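Local coordinates for STING-associated CdnE c-di-GMP synthase (Flavobacteriaceae, PDB 6WT8), which makes the cyclic dinucleotide c-di-GMP, probably as the signal sensed by a partner STING protein in bacterial CBASS defence, at residues Y50-K56 against R258-I263; L84-Q90 against D106-N112; R241-K245 against Y286-V290; F279-I284 against V325-I331. All blocks are in the same frame, centred on the assembly; numbering follows the deposited sequence.

Contact 1 of 4, residues Y50-K56 against R258-I263; sequences YIKESMK and RFLKNI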
# COMPACT_ATOMS: atom_id res chain seq x y z
N TYR A 50 21.15 -1.91 10.93
CA TYR A 50 20.44 -1.04 10.00
C TYR A 50 19.45 -1.83 9.16
O TYR A 50 18.31 -1.38 8.95
CB TYR A 50 21.45 -0.33 9.10
CG TYR A 50 20.81 0.48 7.98
CD1 TYR A 50 19.95 1.54 8.26
CD2 TYR A 50 21.07 0.16 6.66
CE1 TYR A 50 19.33 2.32 7.20
CE2 TYR A 50 20.47 0.93 5.61
CZ TYR A 50 19.63 1.98 5.89
OH TYR A 50 19.02 2.78 4.91
N ILE A 51 19.91 -2.93 8.59
CA ILE A 51 19.00 -3.77 7.78
C ILE A 51 17.80 -4.23 8.60
O ILE A 51 16.63 -4.13 8.16
CB ILE A 51 19.77 -4.96 7.21
CG1 ILE A 51 20.84 -4.49 6.22
CG2 ILE A 51 18.80 -5.98 6.57
CD1 ILE A 51 21.88 -5.57 5.91
N LYS A 52 18.06 -4.71 9.83
CA LYS A 52 16.97 -5.22 10.67
C LYS A 52 15.94 -4.15 10.95
O LYS A 52 14.72 -4.39 10.87
CB LYS A 52 17.51 -5.74 12.01
CG LYS A 52 18.14 -7.07 11.89
CD LYS A 52 18.48 -7.64 13.29
CE LYS A 52 19.49 -6.79 14.04
NZ LYS A 52 20.00 -7.51 15.32
N GLU A 53 16.40 -2.96 11.35
CA GLU A 53 15.46 -1.93 11.76
C GLU A 53 14.75 -1.34 10.56
O GLU A 53 13.59 -0.94 10.66
CB GLU A 53 16.21 -0.90 12.61
CG GLU A 53 16.67 -1.64 13.90
CD GLU A 53 17.19 -0.75 15.01
OE1 GLU A 53 17.22 0.48 14.81
OE2 GLU A 53 17.61 -1.31 16.08
N SER A 54 15.42 -1.37 9.40
CA SER A 54 14.77 -0.94 8.16
C SER A 54 13.70 -1.94 7.71
O SER A 54 12.69 -1.54 7.12
CB SER A 54 15.79 -0.79 7.04
OG SER A 54 16.62 0.33 7.26
N MSE A 55 13.90 -3.22 7.97
CA MSE A 55 12.94 -4.27 7.62
C MSE A 55 11.76 -4.27 8.58
O MSE A 55 10.65 -4.56 8.15
CB MSE A 55 13.61 -5.65 7.62
CG MSE A 55 14.44 -5.82 6.37
SE MSE A 55 15.15 -7.65 6.39
CE MSE A 55 15.95 -7.50 4.75
N LYS A 56 11.97 -4.00 9.86
CA LYS A 56 10.88 -4.21 10.83
C LYS A 56 9.83 -3.11 10.83
O LYS A 56 8.69 -3.36 11.26
CB LYS A 56 11.46 -4.37 12.23
CG LYS A 56 12.16 -5.69 12.38
CD LYS A 56 12.89 -5.75 13.73
CE LYS A 56 13.70 -7.01 13.75
NZ LYS A 56 14.58 -7.09 14.97
N ARG A 258 9.54 -2.78 3.22
CA ARG A 258 9.94 -1.71 4.14
C ARG A 258 11.43 -1.41 3.99
O ARG A 258 11.83 -0.26 4.09
CB ARG A 258 9.59 -2.12 5.58
CG ARG A 258 8.05 -2.15 5.77
CD ARG A 258 7.65 -2.31 7.25
NE ARG A 258 8.08 -3.62 7.69
CZ ARG A 258 7.30 -4.67 7.98
NH1 ARG A 258 5.95 -4.70 8.02
NH2 ARG A 258 7.91 -5.78 8.30
N PHE A 259 12.25 -2.45 3.80
CA PHE A 259 13.68 -2.23 3.58
C PHE A 259 13.91 -1.35 2.38
O PHE A 259 14.63 -0.36 2.47
CB PHE A 259 14.37 -3.59 3.40
CG PHE A 259 15.84 -3.52 3.11
CD1 PHE A 259 16.71 -3.05 4.04
CD2 PHE A 259 16.32 -4.03 1.96
CE1 PHE A 259 18.10 -2.99 3.78
CE2 PHE A 259 17.69 -3.99 1.69
CZ PHE A 259 18.58 -3.50 2.63
N LEU A 260 13.30 -1.69 1.23
CA LEU A 260 13.59 -0.87 0.03
C LEU A 260 13.07 0.56 0.21
O LEU A 260 13.69 1.52 -0.27
CB LEU A 260 12.96 -1.49 -1.23
CG LEU A 260 13.63 -2.62 -1.97
CD1 LEU A 260 12.94 -2.68 -3.38
CD2 LEU A 260 15.14 -2.40 -2.11
N LYS A 261 11.92 0.74 0.87
CA LYS A 261 11.41 2.09 1.14
C LYS A 261 12.39 2.88 1.99
O LYS A 261 12.65 4.06 1.72
CB LYS A 261 10.04 2.02 1.82
CG LYS A 261 8.90 1.63 0.90
CD LYS A 261 7.61 1.74 1.72
CE LYS A 261 6.43 1.30 0.97
NZ LYS A 261 5.24 1.78 1.81
N ASN A 262 13.00 2.24 2.99
CA ASN A 262 13.97 2.94 3.82
C ASN A 262 15.21 3.28 3.02
O ASN A 262 15.78 4.36 3.19
CB ASN A 262 14.35 2.05 5.04
CG ASN A 262 13.41 2.31 6.25
OD1 ASN A 262 13.37 3.44 6.74
ND2 ASN A 262 12.64 1.31 6.68
N ILE A 263 15.71 2.33 2.21
CA ILE A 263 16.90 2.63 1.39
C ILE A 263 16.60 3.81 0.47
O ILE A 263 17.42 4.72 0.32
CB ILE A 263 17.31 1.40 0.56
CG1 ILE A 263 17.74 0.24 1.45
CG2 ILE A 263 18.41 1.73 -0.47
CD1 ILE A 263 18.65 0.56 2.54
O HOH W 1 11.68 0.97 9.45
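Arg258 reaches the C-terminal turn of helix 46-56 and grips one carbonyl oxygen side-on: its NE lies 2.8 Å and its NH2 3.0 Å from Met55 O. A bend at chi3 (-66°) swings both nitrogens to that oxygen, which sits at the guanidinium edge, in its plane, while Lys56 O lies over one face. The last carbonyls of a helix lack the amides of a following turn, and here three are served from outside the helix. Asn262 ND2 donates to Ser54 O over 2.9 Å, on a lone pair though the bond is bent (131°), and also to a water that in turn donates to Glu53 O. The remaining polar ends have mates too: Arg258 NH1 binds Asn96 O, and Asn262 OD1 accepts from Arg15. Ser54 suits the crossing because it is small and its OG turns back to Tyr50 O at 2.9 Å, meeting it from the face opposite Ser54 N. Beside these polar contacts Phe259 CB packs on Met55 CG (3.7 Å), and the methyl CE of Met55, modelled as selenomethionine, lies over the rim of one ring face. A leucine in place of Arg258 would probably strand Met55 O without either donor at a buried helix end. The helix segments cross at 110°, with helix 5-16 against Tyr50 and Ser54, and helices 300-314 and 336-360 packing on Phe259 and Ile51.

Contact 2 of 4, residues L84-Q90 against D106-N112; sequences LVDFERQ and DLVQITN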
# COMPACT_ATOMS: atom_id res chain seq x y z
N LEU A 84 -26.14 5.85 4.24
CA LEU A 84 -25.84 6.12 2.83
C LEU A 84 -24.49 5.59 2.38
O LEU A 84 -24.21 5.61 1.18
CB LEU A 84 -25.87 7.65 2.57
CG LEU A 84 -27.26 8.30 2.78
CD1 LEU A 84 -27.14 9.81 2.43
CD2 LEU A 84 -28.32 7.68 1.91
N VAL A 85 -23.64 5.11 3.30
CA VAL A 85 -22.28 4.76 2.95
C VAL A 85 -21.84 3.48 3.66
O VAL A 85 -22.35 3.11 4.73
CB VAL A 85 -21.30 5.90 3.32
CG1 VAL A 85 -21.56 7.14 2.50
CG2 VAL A 85 -21.30 6.19 4.84
N ASP A 86 -20.86 2.82 3.04
CA ASP A 86 -19.98 1.87 3.71
C ASP A 86 -18.68 2.53 4.14
O ASP A 86 -18.21 3.49 3.52
CB ASP A 86 -19.59 0.74 2.77
CG ASP A 86 -20.78 -0.13 2.34
OD1 ASP A 86 -21.83 -0.21 3.03
OD2 ASP A 86 -20.60 -0.82 1.30
N PHE A 87 -18.07 1.99 5.18
CA PHE A 87 -16.79 2.52 5.64
C PHE A 87 -15.70 1.50 5.44
O PHE A 87 -15.83 0.34 5.85
CB PHE A 87 -16.86 2.90 7.12
CG PHE A 87 -17.82 4.03 7.40
CD1 PHE A 87 -17.41 5.34 7.13
CD2 PHE A 87 -19.13 3.80 7.88
CE1 PHE A 87 -18.28 6.40 7.31
CE2 PHE A 87 -19.99 4.86 8.07
CZ PHE A 87 -19.56 6.15 7.76
N GLU A 88 -14.58 1.98 4.91
CA GLU A 88 -13.41 1.15 4.70
C GLU A 88 -12.16 1.96 5.01
O GLU A 88 -12.23 3.07 5.55
CB GLU A 88 -13.37 0.65 3.25
CG GLU A 88 -14.56 -0.25 2.83
CD GLU A 88 -14.62 -1.60 3.58
OE1 GLU A 88 -13.62 -2.06 4.19
OE2 GLU A 88 -15.72 -2.19 3.52
N ARG A 89 -10.98 1.37 4.77
CA ARG A 89 -9.71 2.03 5.04
C ARG A 89 -8.77 1.81 3.87
O ARG A 89 -8.85 0.80 3.18
CB ARG A 89 -9.02 1.44 6.30
CG ARG A 89 -9.82 1.54 7.61
CD ARG A 89 -9.99 2.98 8.04
NE ARG A 89 -10.66 2.95 9.35
CZ ARG A 89 -12.00 3.00 9.51
NH1 ARG A 89 -12.79 3.15 8.45
NH2 ARG A 89 -12.54 2.90 10.74
N GLN A 90 -7.83 2.73 3.68
CA GLN A 90 -6.80 2.52 2.65
C GLN A 90 -5.49 3.09 3.13
O GLN A 90 -5.43 3.82 4.13
CB GLN A 90 -7.13 3.15 1.30
CG GLN A 90 -7.30 4.70 1.34
CD GLN A 90 -7.51 5.33 -0.00
OE1 GLN A 90 -7.94 4.69 -0.96
NE2 GLN A 90 -7.19 6.62 -0.09
N ASP A 106 -6.11 6.07 5.86
CA ASP A 106 -7.19 6.97 5.47
C ASP A 106 -8.53 6.29 5.72
O ASP A 106 -8.68 5.07 5.49
CB ASP A 106 -7.20 7.27 3.95
CG ASP A 106 -6.02 8.00 3.44
OD1 ASP A 106 -5.35 8.73 4.17
OD2 ASP A 106 -5.78 7.89 2.20
N LEU A 107 -9.52 7.07 6.16
CA LEU A 107 -10.88 6.54 6.24
C LEU A 107 -11.59 6.78 4.91
O LEU A 107 -11.54 7.90 4.36
CB LEU A 107 -11.63 7.26 7.37
CG LEU A 107 -13.11 6.82 7.56
CD1 LEU A 107 -13.50 7.05 9.00
CD2 LEU A 107 -14.07 7.63 6.65
N VAL A 108 -12.22 5.74 4.35
CA VAL A 108 -12.95 5.87 3.09
C VAL A 108 -14.42 5.65 3.38
O VAL A 108 -14.80 4.61 3.95
CB VAL A 108 -12.44 4.83 2.06
CG1 VAL A 108 -13.04 5.16 0.69
CG2 VAL A 108 -10.95 4.90 1.95
N GLN A 109 -15.27 6.58 2.96
CA GLN A 109 -16.71 6.38 3.04
C GLN A 109 -17.25 6.31 1.62
O GLN A 109 -16.90 7.13 0.78
CB GLN A 109 -17.38 7.44 3.89
CG GLN A 109 -17.26 8.84 3.33
CD GLN A 109 -17.89 9.86 4.27
OE1 GLN A 109 -18.64 9.54 5.21
NE2 GLN A 109 -17.59 11.12 4.00
N ILE A 110 -17.99 5.24 1.30
CA ILE A 110 -18.33 4.90 -0.07
C ILE A 110 -19.85 4.85 -0.15
O ILE A 110 -20.48 4.03 0.54
CB ILE A 110 -17.70 3.54 -0.44
CG1 ILE A 110 -16.21 3.51 -0.09
CG2 ILE A 110 -17.92 3.32 -1.91
CD1 ILE A 110 -15.60 2.06 -0.03
N THR A 111 -20.45 5.68 -1.00
CA THR A 111 -21.90 5.60 -1.14
C THR A 111 -22.30 4.20 -1.61
O THR A 111 -21.59 3.57 -2.41
CB THR A 111 -22.37 6.66 -2.13
OG1 THR A 111 -21.65 6.55 -3.38
CG2 THR A 111 -22.20 8.02 -1.50
N ASN A 112 -23.38 3.65 -1.03
CA ASN A 112 -23.63 2.21 -1.22
C ASN A 112 -25.03 1.94 -1.78
O ASN A 112 -25.44 0.77 -1.76
CB ASN A 112 -23.41 1.44 0.09
CG ASN A 112 -24.38 1.87 1.20
OD1 ASN A 112 -25.35 2.61 0.95
ND2 ASN A 112 -24.12 1.42 2.42
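Strands 85-90 and 106-112 pair antiparallel in the mixed sheet of the nucleotidyltransferase fold, Asp86, Glu88 and Gln90 exchanging backbone hydrogen bonds with Ile110, Val108 and Asp106 as hydrogen-bonded pairs. Their N-to-C directions differ by 152°, the usual sort of twist for paired strands. At one end Gln90 NE2 donates to the anti lone pair of Asp106 OD2 (3.0 Å); CG of Gln90 stands between backbone N and carbonyl carbon (chi1 61°), and the extended chain beyond it crosses obliquely to the Asp106 carboxylate, Gln90 CG passing 3.7 Å from Val108 CG2. At the other end Asn112 ND2 meets Asp86 OD1 at 2.9 Å in an almost straight bond (175°), coming from above the carboxylate plane; Asp86 OD2 belongs to Tyr202. Between them Glu88 CG lies 3.8 Å from Ile110 CD1, its carboxylate leaving for Lys214. On the face carrying Phe87, Arg89, Leu107 and Gln109, Phe87 CE1 packs 3.7 Å from Gln109 CB. The Arg89 guanidinium has Leu107 CD1 over one face; its NH1 donates to Glu88 O (3.0 Å) and its NH2 is held by Asn71 and Glu74. Glu88 O also accepts from Val108 N at 2.9 Å, the two donors lying on opposite faces of its plane. In relatives, acidic metal ligands lie near the start of the second strand; the place of Asp106, beside Asp196, is consistent with that role, though no metal is seen here. The chemistry implies a backbone ladder clamped at both ends by a side-chain amide hydrogen-bonded to a carboxylate, with Gln90 likely to limit how the Asp106 carboxylate turns.

Contact 3 of 4, residues R241-K245 against Y286-V290; sequences RINVK and YNIDV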
# COMPACT_ATOMS: atom_id res chain seq x y z
N ARG A 241 -3.78 -8.35 -1.47
CA ARG A 241 -2.78 -9.18 -2.14
C ARG A 241 -1.43 -9.11 -1.41
O ARG A 241 -0.74 -10.14 -1.32
CB ARG A 241 -2.64 -8.76 -3.60
CG ARG A 241 -3.78 -9.29 -4.48
CD ARG A 241 -3.59 -8.77 -5.92
NE ARG A 241 -4.65 -9.44 -6.71
CZ ARG A 241 -4.88 -9.19 -8.00
NH1 ARG A 241 -4.17 -8.28 -8.69
NH2 ARG A 241 -5.86 -9.87 -8.62
N ILE A 242 -1.03 -7.92 -0.93
CA ILE A 242 0.21 -7.83 -0.15
C ILE A 242 0.09 -8.64 1.14
O ILE A 242 1.02 -9.39 1.51
CB ILE A 242 0.57 -6.36 0.11
CG1 ILE A 242 1.03 -5.77 -1.24
CG2 ILE A 242 1.66 -6.25 1.17
CD1 ILE A 242 1.03 -4.20 -1.16
N ASN A 243 -1.05 -8.54 1.82
CA ASN A 243 -1.19 -9.30 3.07
C ASN A 243 -1.16 -10.80 2.81
O ASN A 243 -0.50 -11.57 3.54
CB ASN A 243 -2.47 -8.86 3.78
CG ASN A 243 -2.31 -7.51 4.48
OD1 ASN A 243 -1.18 -7.06 4.73
ND2 ASN A 243 -3.44 -6.84 4.77
N VAL A 244 -1.82 -11.25 1.74
CA VAL A 244 -1.82 -12.68 1.42
C VAL A 244 -0.45 -13.17 1.00
O VAL A 244 0.03 -14.21 1.47
CB VAL A 244 -2.86 -12.95 0.32
CG1 VAL A 244 -2.58 -14.27 -0.30
CG2 VAL A 244 -4.18 -12.88 0.91
N LYS A 245 0.24 -12.42 0.11
CA LYS A 245 1.52 -12.92 -0.31
C LYS A 245 2.57 -12.84 0.80
O LYS A 245 3.48 -13.67 0.84
CB LYS A 245 1.96 -12.19 -1.60
CG LYS A 245 3.14 -12.94 -2.18
CD LYS A 245 3.68 -12.40 -3.47
CE LYS A 245 3.20 -13.07 -4.70
NZ LYS A 245 4.49 -13.31 -5.52
N TYR A 286 6.49 -7.68 -4.83
CA TYR A 286 5.41 -8.64 -4.98
C TYR A 286 5.67 -9.55 -6.17
O TYR A 286 5.18 -10.69 -6.22
CB TYR A 286 4.10 -7.84 -5.14
CG TYR A 286 2.85 -8.67 -5.26
CD1 TYR A 286 2.18 -9.10 -4.15
CD2 TYR A 286 2.34 -8.99 -6.50
CE1 TYR A 286 1.02 -9.85 -4.29
CE2 TYR A 286 1.17 -9.75 -6.65
CZ TYR A 286 0.53 -10.18 -5.51
OH TYR A 286 -0.62 -10.93 -5.62
N ASN A 287 6.39 -9.04 -7.18
CA ASN A 287 6.58 -9.83 -8.38
C ASN A 287 7.67 -10.91 -8.20
O ASN A 287 7.78 -11.81 -9.04
CB ASN A 287 6.87 -8.86 -9.53
CG ASN A 287 7.18 -9.56 -10.84
OD1 ASN A 287 8.31 -9.47 -11.32
ND2 ASN A 287 6.23 -10.25 -11.35
N ILE A 288 8.48 -10.84 -7.12
CA ILE A 288 9.53 -11.83 -6.92
C ILE A 288 8.88 -13.18 -6.60
O ILE A 288 7.93 -13.26 -5.81
CB ILE A 288 10.50 -11.36 -5.81
CG1 ILE A 288 11.21 -10.07 -6.25
CG2 ILE A 288 11.58 -12.42 -5.51
CD1 ILE A 288 12.09 -9.39 -5.19
N ASP A 289 9.42 -14.25 -7.18
CA ASP A 289 8.87 -15.59 -6.98
C ASP A 289 9.12 -16.00 -5.54
O ASP A 289 10.28 -16.01 -5.12
CB ASP A 289 9.57 -16.56 -7.95
CG ASP A 289 9.15 -18.04 -7.78
OD1 ASP A 289 8.40 -18.46 -6.85
OD2 ASP A 289 9.61 -18.83 -8.65
N VAL A 290 8.05 -16.33 -4.78
CA VAL A 290 8.25 -16.61 -3.36
C VAL A 290 9.20 -17.76 -3.13
O VAL A 290 9.87 -17.81 -2.08
CB VAL A 290 6.95 -16.90 -2.59
CG1 VAL A 290 6.14 -15.63 -2.43
CG2 VAL A 290 6.17 -18.10 -3.21
O HOH W 2 -1.43 -12.28 -3.31
O HOH W 3 5.52 -16.20 -6.14
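The backbones of Ile242, in mid-helix 235-248, and Tyr286, near the C-terminal end of helix 278-287, come no nearer than 7.1 Å between CA atoms, so side chains bridge the gap. The motif is a lysine laid over a tyrosine face, a cation-pi and CH-pi pair, in the helical part of the protein that follows the sheet. Lys245 leaves its helix with CG anti to the backbone N (chi1 -167°) and then bends at chi3 (-98°) and again at chi4, which lays its aliphatic chain across the Tyr286 ring. CE lies 4.0 Å from the ring centroid, over the face but displaced toward the rim. NZ, 4.8 Å from the same centroid, is almost on the ring normal and donates to Tyr286 O at 2.8 Å, nearly along the C=O axis. A long flexible chain ending in a cation suits this place: the methylenes cover the ring, while the charge meets a carbonyl at the end of a helix, where the dipole would probably favour it. A serine in place of Lys245 would probably take away the chain packed on that ring face and leave Tyr286 O without its charged donor. Arg241 works at the far end of the ring, its CB 3.6 Å from Tyr286 OH, while its own NH1 goes on to Val325 O. Arg241 O lies near the ring plane at the edge, and a water joins it to Tyr286 OH, 2.8 Å from that hydroxyl. Val290 packs its CG1 against Lys245 CG at 4.0 Å. A second water, 3.1 Å from Lys245 NZ, accepts from that ammonium and also from Val290 N.

Contact 4 of 4, residues F279-I284 against V325-I331; sequences FHINAI and VDGCEYI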
# COMPACT_ATOMS: atom_id res chain seq x y z
N PHE A 279 3.96 2.50 -4.50
CA PHE A 279 3.23 1.63 -5.42
C PHE A 279 4.21 0.77 -6.23
O PHE A 279 3.98 -0.45 -6.41
CB PHE A 279 2.38 2.61 -6.29
CG PHE A 279 1.71 2.04 -7.50
CD1 PHE A 279 0.34 1.70 -7.41
CD2 PHE A 279 2.36 1.89 -8.69
CE1 PHE A 279 -0.36 1.18 -8.50
CE2 PHE A 279 1.68 1.42 -9.82
CZ PHE A 279 0.33 1.05 -9.72
N HIS A 280 5.29 1.38 -6.72
CA HIS A 280 6.23 0.65 -7.55
C HIS A 280 7.07 -0.28 -6.73
O HIS A 280 7.39 -1.39 -7.19
CB HIS A 280 7.15 1.61 -8.32
CG HIS A 280 6.39 2.63 -9.08
ND1 HIS A 280 6.06 3.85 -8.53
CD2 HIS A 280 5.84 2.62 -10.33
CE1 HIS A 280 5.37 4.56 -9.42
NE2 HIS A 280 5.26 3.84 -10.53
N ILE A 281 7.49 0.14 -5.52
CA ILE A 281 8.26 -0.75 -4.65
C ILE A 281 7.43 -1.96 -4.28
O ILE A 281 7.92 -3.11 -4.32
CB ILE A 281 8.73 0.02 -3.39
CG1 ILE A 281 9.85 0.95 -3.82
CG2 ILE A 281 9.29 -0.98 -2.35
CD1 ILE A 281 10.32 1.91 -2.73
N ASN A 282 6.15 -1.73 -3.96
CA ASN A 282 5.27 -2.86 -3.64
C ASN A 282 5.26 -3.84 -4.79
O ASN A 282 5.35 -5.05 -4.60
CB ASN A 282 3.83 -2.39 -3.40
CG ASN A 282 3.64 -1.59 -2.13
OD1 ASN A 282 4.46 -1.61 -1.22
ND2 ASN A 282 2.51 -0.84 -2.08
N ALA A 283 5.05 -3.32 -6.02
CA ALA A 283 4.94 -4.18 -7.20
C ALA A 283 6.23 -4.94 -7.50
O ALA A 283 6.20 -6.12 -7.85
CB ALA A 283 4.53 -3.32 -8.42
N ILE A 284 7.38 -4.27 -7.35
CA ILE A 284 8.66 -4.95 -7.63
C ILE A 284 8.82 -6.11 -6.65
O ILE A 284 9.24 -7.23 -7.02
CB ILE A 284 9.82 -3.95 -7.53
CG1 ILE A 284 9.72 -2.97 -8.71
CG2 ILE A 284 11.18 -4.69 -7.42
CD1 ILE A 284 10.64 -1.70 -8.54
N VAL A 325 0.56 -4.32 -8.23
CA VAL A 325 -0.05 -5.37 -7.40
C VAL A 325 -1.50 -5.56 -7.79
O VAL A 325 -1.99 -6.69 -7.82
CB VAL A 325 0.09 -5.05 -5.91
CG1 VAL A 325 -0.73 -6.06 -5.01
CG2 VAL A 325 1.56 -5.02 -5.55
N ASP A 326 -2.21 -4.47 -8.10
CA ASP A 326 -3.63 -4.60 -8.45
C ASP A 326 -3.85 -5.11 -9.88
O ASP A 326 -5.00 -5.30 -10.30
CB ASP A 326 -4.38 -3.27 -8.20
CG ASP A 326 -3.90 -2.14 -9.10
OD1 ASP A 326 -3.25 -2.40 -10.14
OD2 ASP A 326 -4.19 -0.95 -8.78
N GLY A 327 -2.78 -5.33 -10.63
CA GLY A 327 -2.90 -5.93 -11.96
C GLY A 327 -3.33 -5.00 -13.05
O GLY A 327 -3.52 -5.45 -14.19
N CYS A 328 -3.47 -3.72 -12.77
CA CYS A 328 -4.07 -2.80 -13.75
C CYS A 328 -3.07 -1.96 -14.56
O CYS A 328 -3.49 -1.30 -15.53
CB CYS A 328 -5.05 -1.87 -13.03
SG CYS A 328 -6.50 -2.73 -12.36
N GLU A 329 -1.80 -1.94 -14.21
CA GLU A 329 -0.81 -1.22 -14.99
C GLU A 329 0.46 -2.05 -15.12
O GLU A 329 0.71 -2.96 -14.32
CB GLU A 329 -0.41 0.10 -14.30
CG GLU A 329 -1.60 0.89 -13.78
CD GLU A 329 -1.22 2.11 -12.93
OE1 GLU A 329 -0.03 2.54 -12.94
OE2 GLU A 329 -2.14 2.63 -12.25
N TYR A 330 1.26 -1.73 -16.14
CA TYR A 330 2.64 -2.21 -16.20
C TYR A 330 3.49 -1.11 -15.61
O TYR A 330 3.48 0.01 -16.13
CB TYR A 330 3.03 -2.49 -17.65
CG TYR A 330 2.35 -3.73 -18.21
CD1 TYR A 330 2.78 -4.97 -17.82
CD2 TYR A 330 1.31 -3.62 -19.13
CE1 TYR A 330 2.19 -6.12 -18.33
CE2 TYR A 330 0.69 -4.76 -19.65
CZ TYR A 330 1.16 -6.00 -19.23
OH TYR A 330 0.58 -7.15 -19.76
N ILE A 331 4.25 -1.43 -14.56
CA ILE A 331 4.89 -0.35 -13.78
C ILE A 331 6.07 0.29 -14.49
O ILE A 331 6.51 1.37 -14.06
CB ILE A 331 5.33 -0.81 -12.38
CG1 ILE A 331 6.26 -2.00 -12.45
CG2 ILE A 331 4.12 -1.14 -11.54
CD1 ILE A 331 7.03 -2.19 -11.17
O HOH W 4 1.57 -1.83 -7.03
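A water links Phe279 and Val325: it donates to Phe279 O at 2.8 Å and accepts from Val325 N at 2.9 Å, lying over the centre of one face of the Phe279 ring. No direct hydrogen bond joins the helix segment to the loop, so the rest is packing. Ile331 carries most of it. With CG1 between its backbone N and carbonyl carbon (chi1 56°), its two branches spread over the helix, CG2 reaching Ala283 CB at 3.8 Å and CD1 reaching Ile284 CG1 at 3.7 Å. Alanine suits the middle of this face, since its single methyl lets the loop close in; Val325 CG2 comes within 3.9 Å of Ala283 CA. The Phe279 ring reaches toward the loop and crosses Ile331 obliquely, its CE2 3.9 Å from Ile331 CG2, and Glu329 OE1 lies 3.6 Å from Phe279 CZ, the carboxylate and ring planes 35° apart. His280 slides past Ile331 in the opposite direction, its ND1 bonded to Arg277 N. Asp326 shapes the loop, its OD1 bonding Ser324 OG and also accepting from Cys328 N at 3.0 Å. The latter bond makes an Asx turn, with Gly327, between Asp326 and Cys328, at a positive phi that glycine readily allows; the turn lies in the connection between helices 316-320 and 336-360, with the flanking Val325 and Ile331 set against helix 278-287.

From the N terminus, helix 46-56 opens contact 1, which waits some 200 residues for its partner. Within that span contact 2 closes a short loop between adjacent strands, on the other side of the chain's centre from contact 1. Residues 241-245 then open contact 3 before 258-263 complete contact 1, so these two cross. Contacts 3 and 4 cross as well: 279-284 precedes 286-290 on the same helix, 278-287, and contact 4 closes last, at 325-331. Contacts 3 and 4 also meet directly, through Ile242 and Asn282, while Leu260 and Lys261 touch Ile281 between contacts 1 and 4. Together they tie consecutive helices to helix 46-56 and a late loop; contact 2 stays within the sheet.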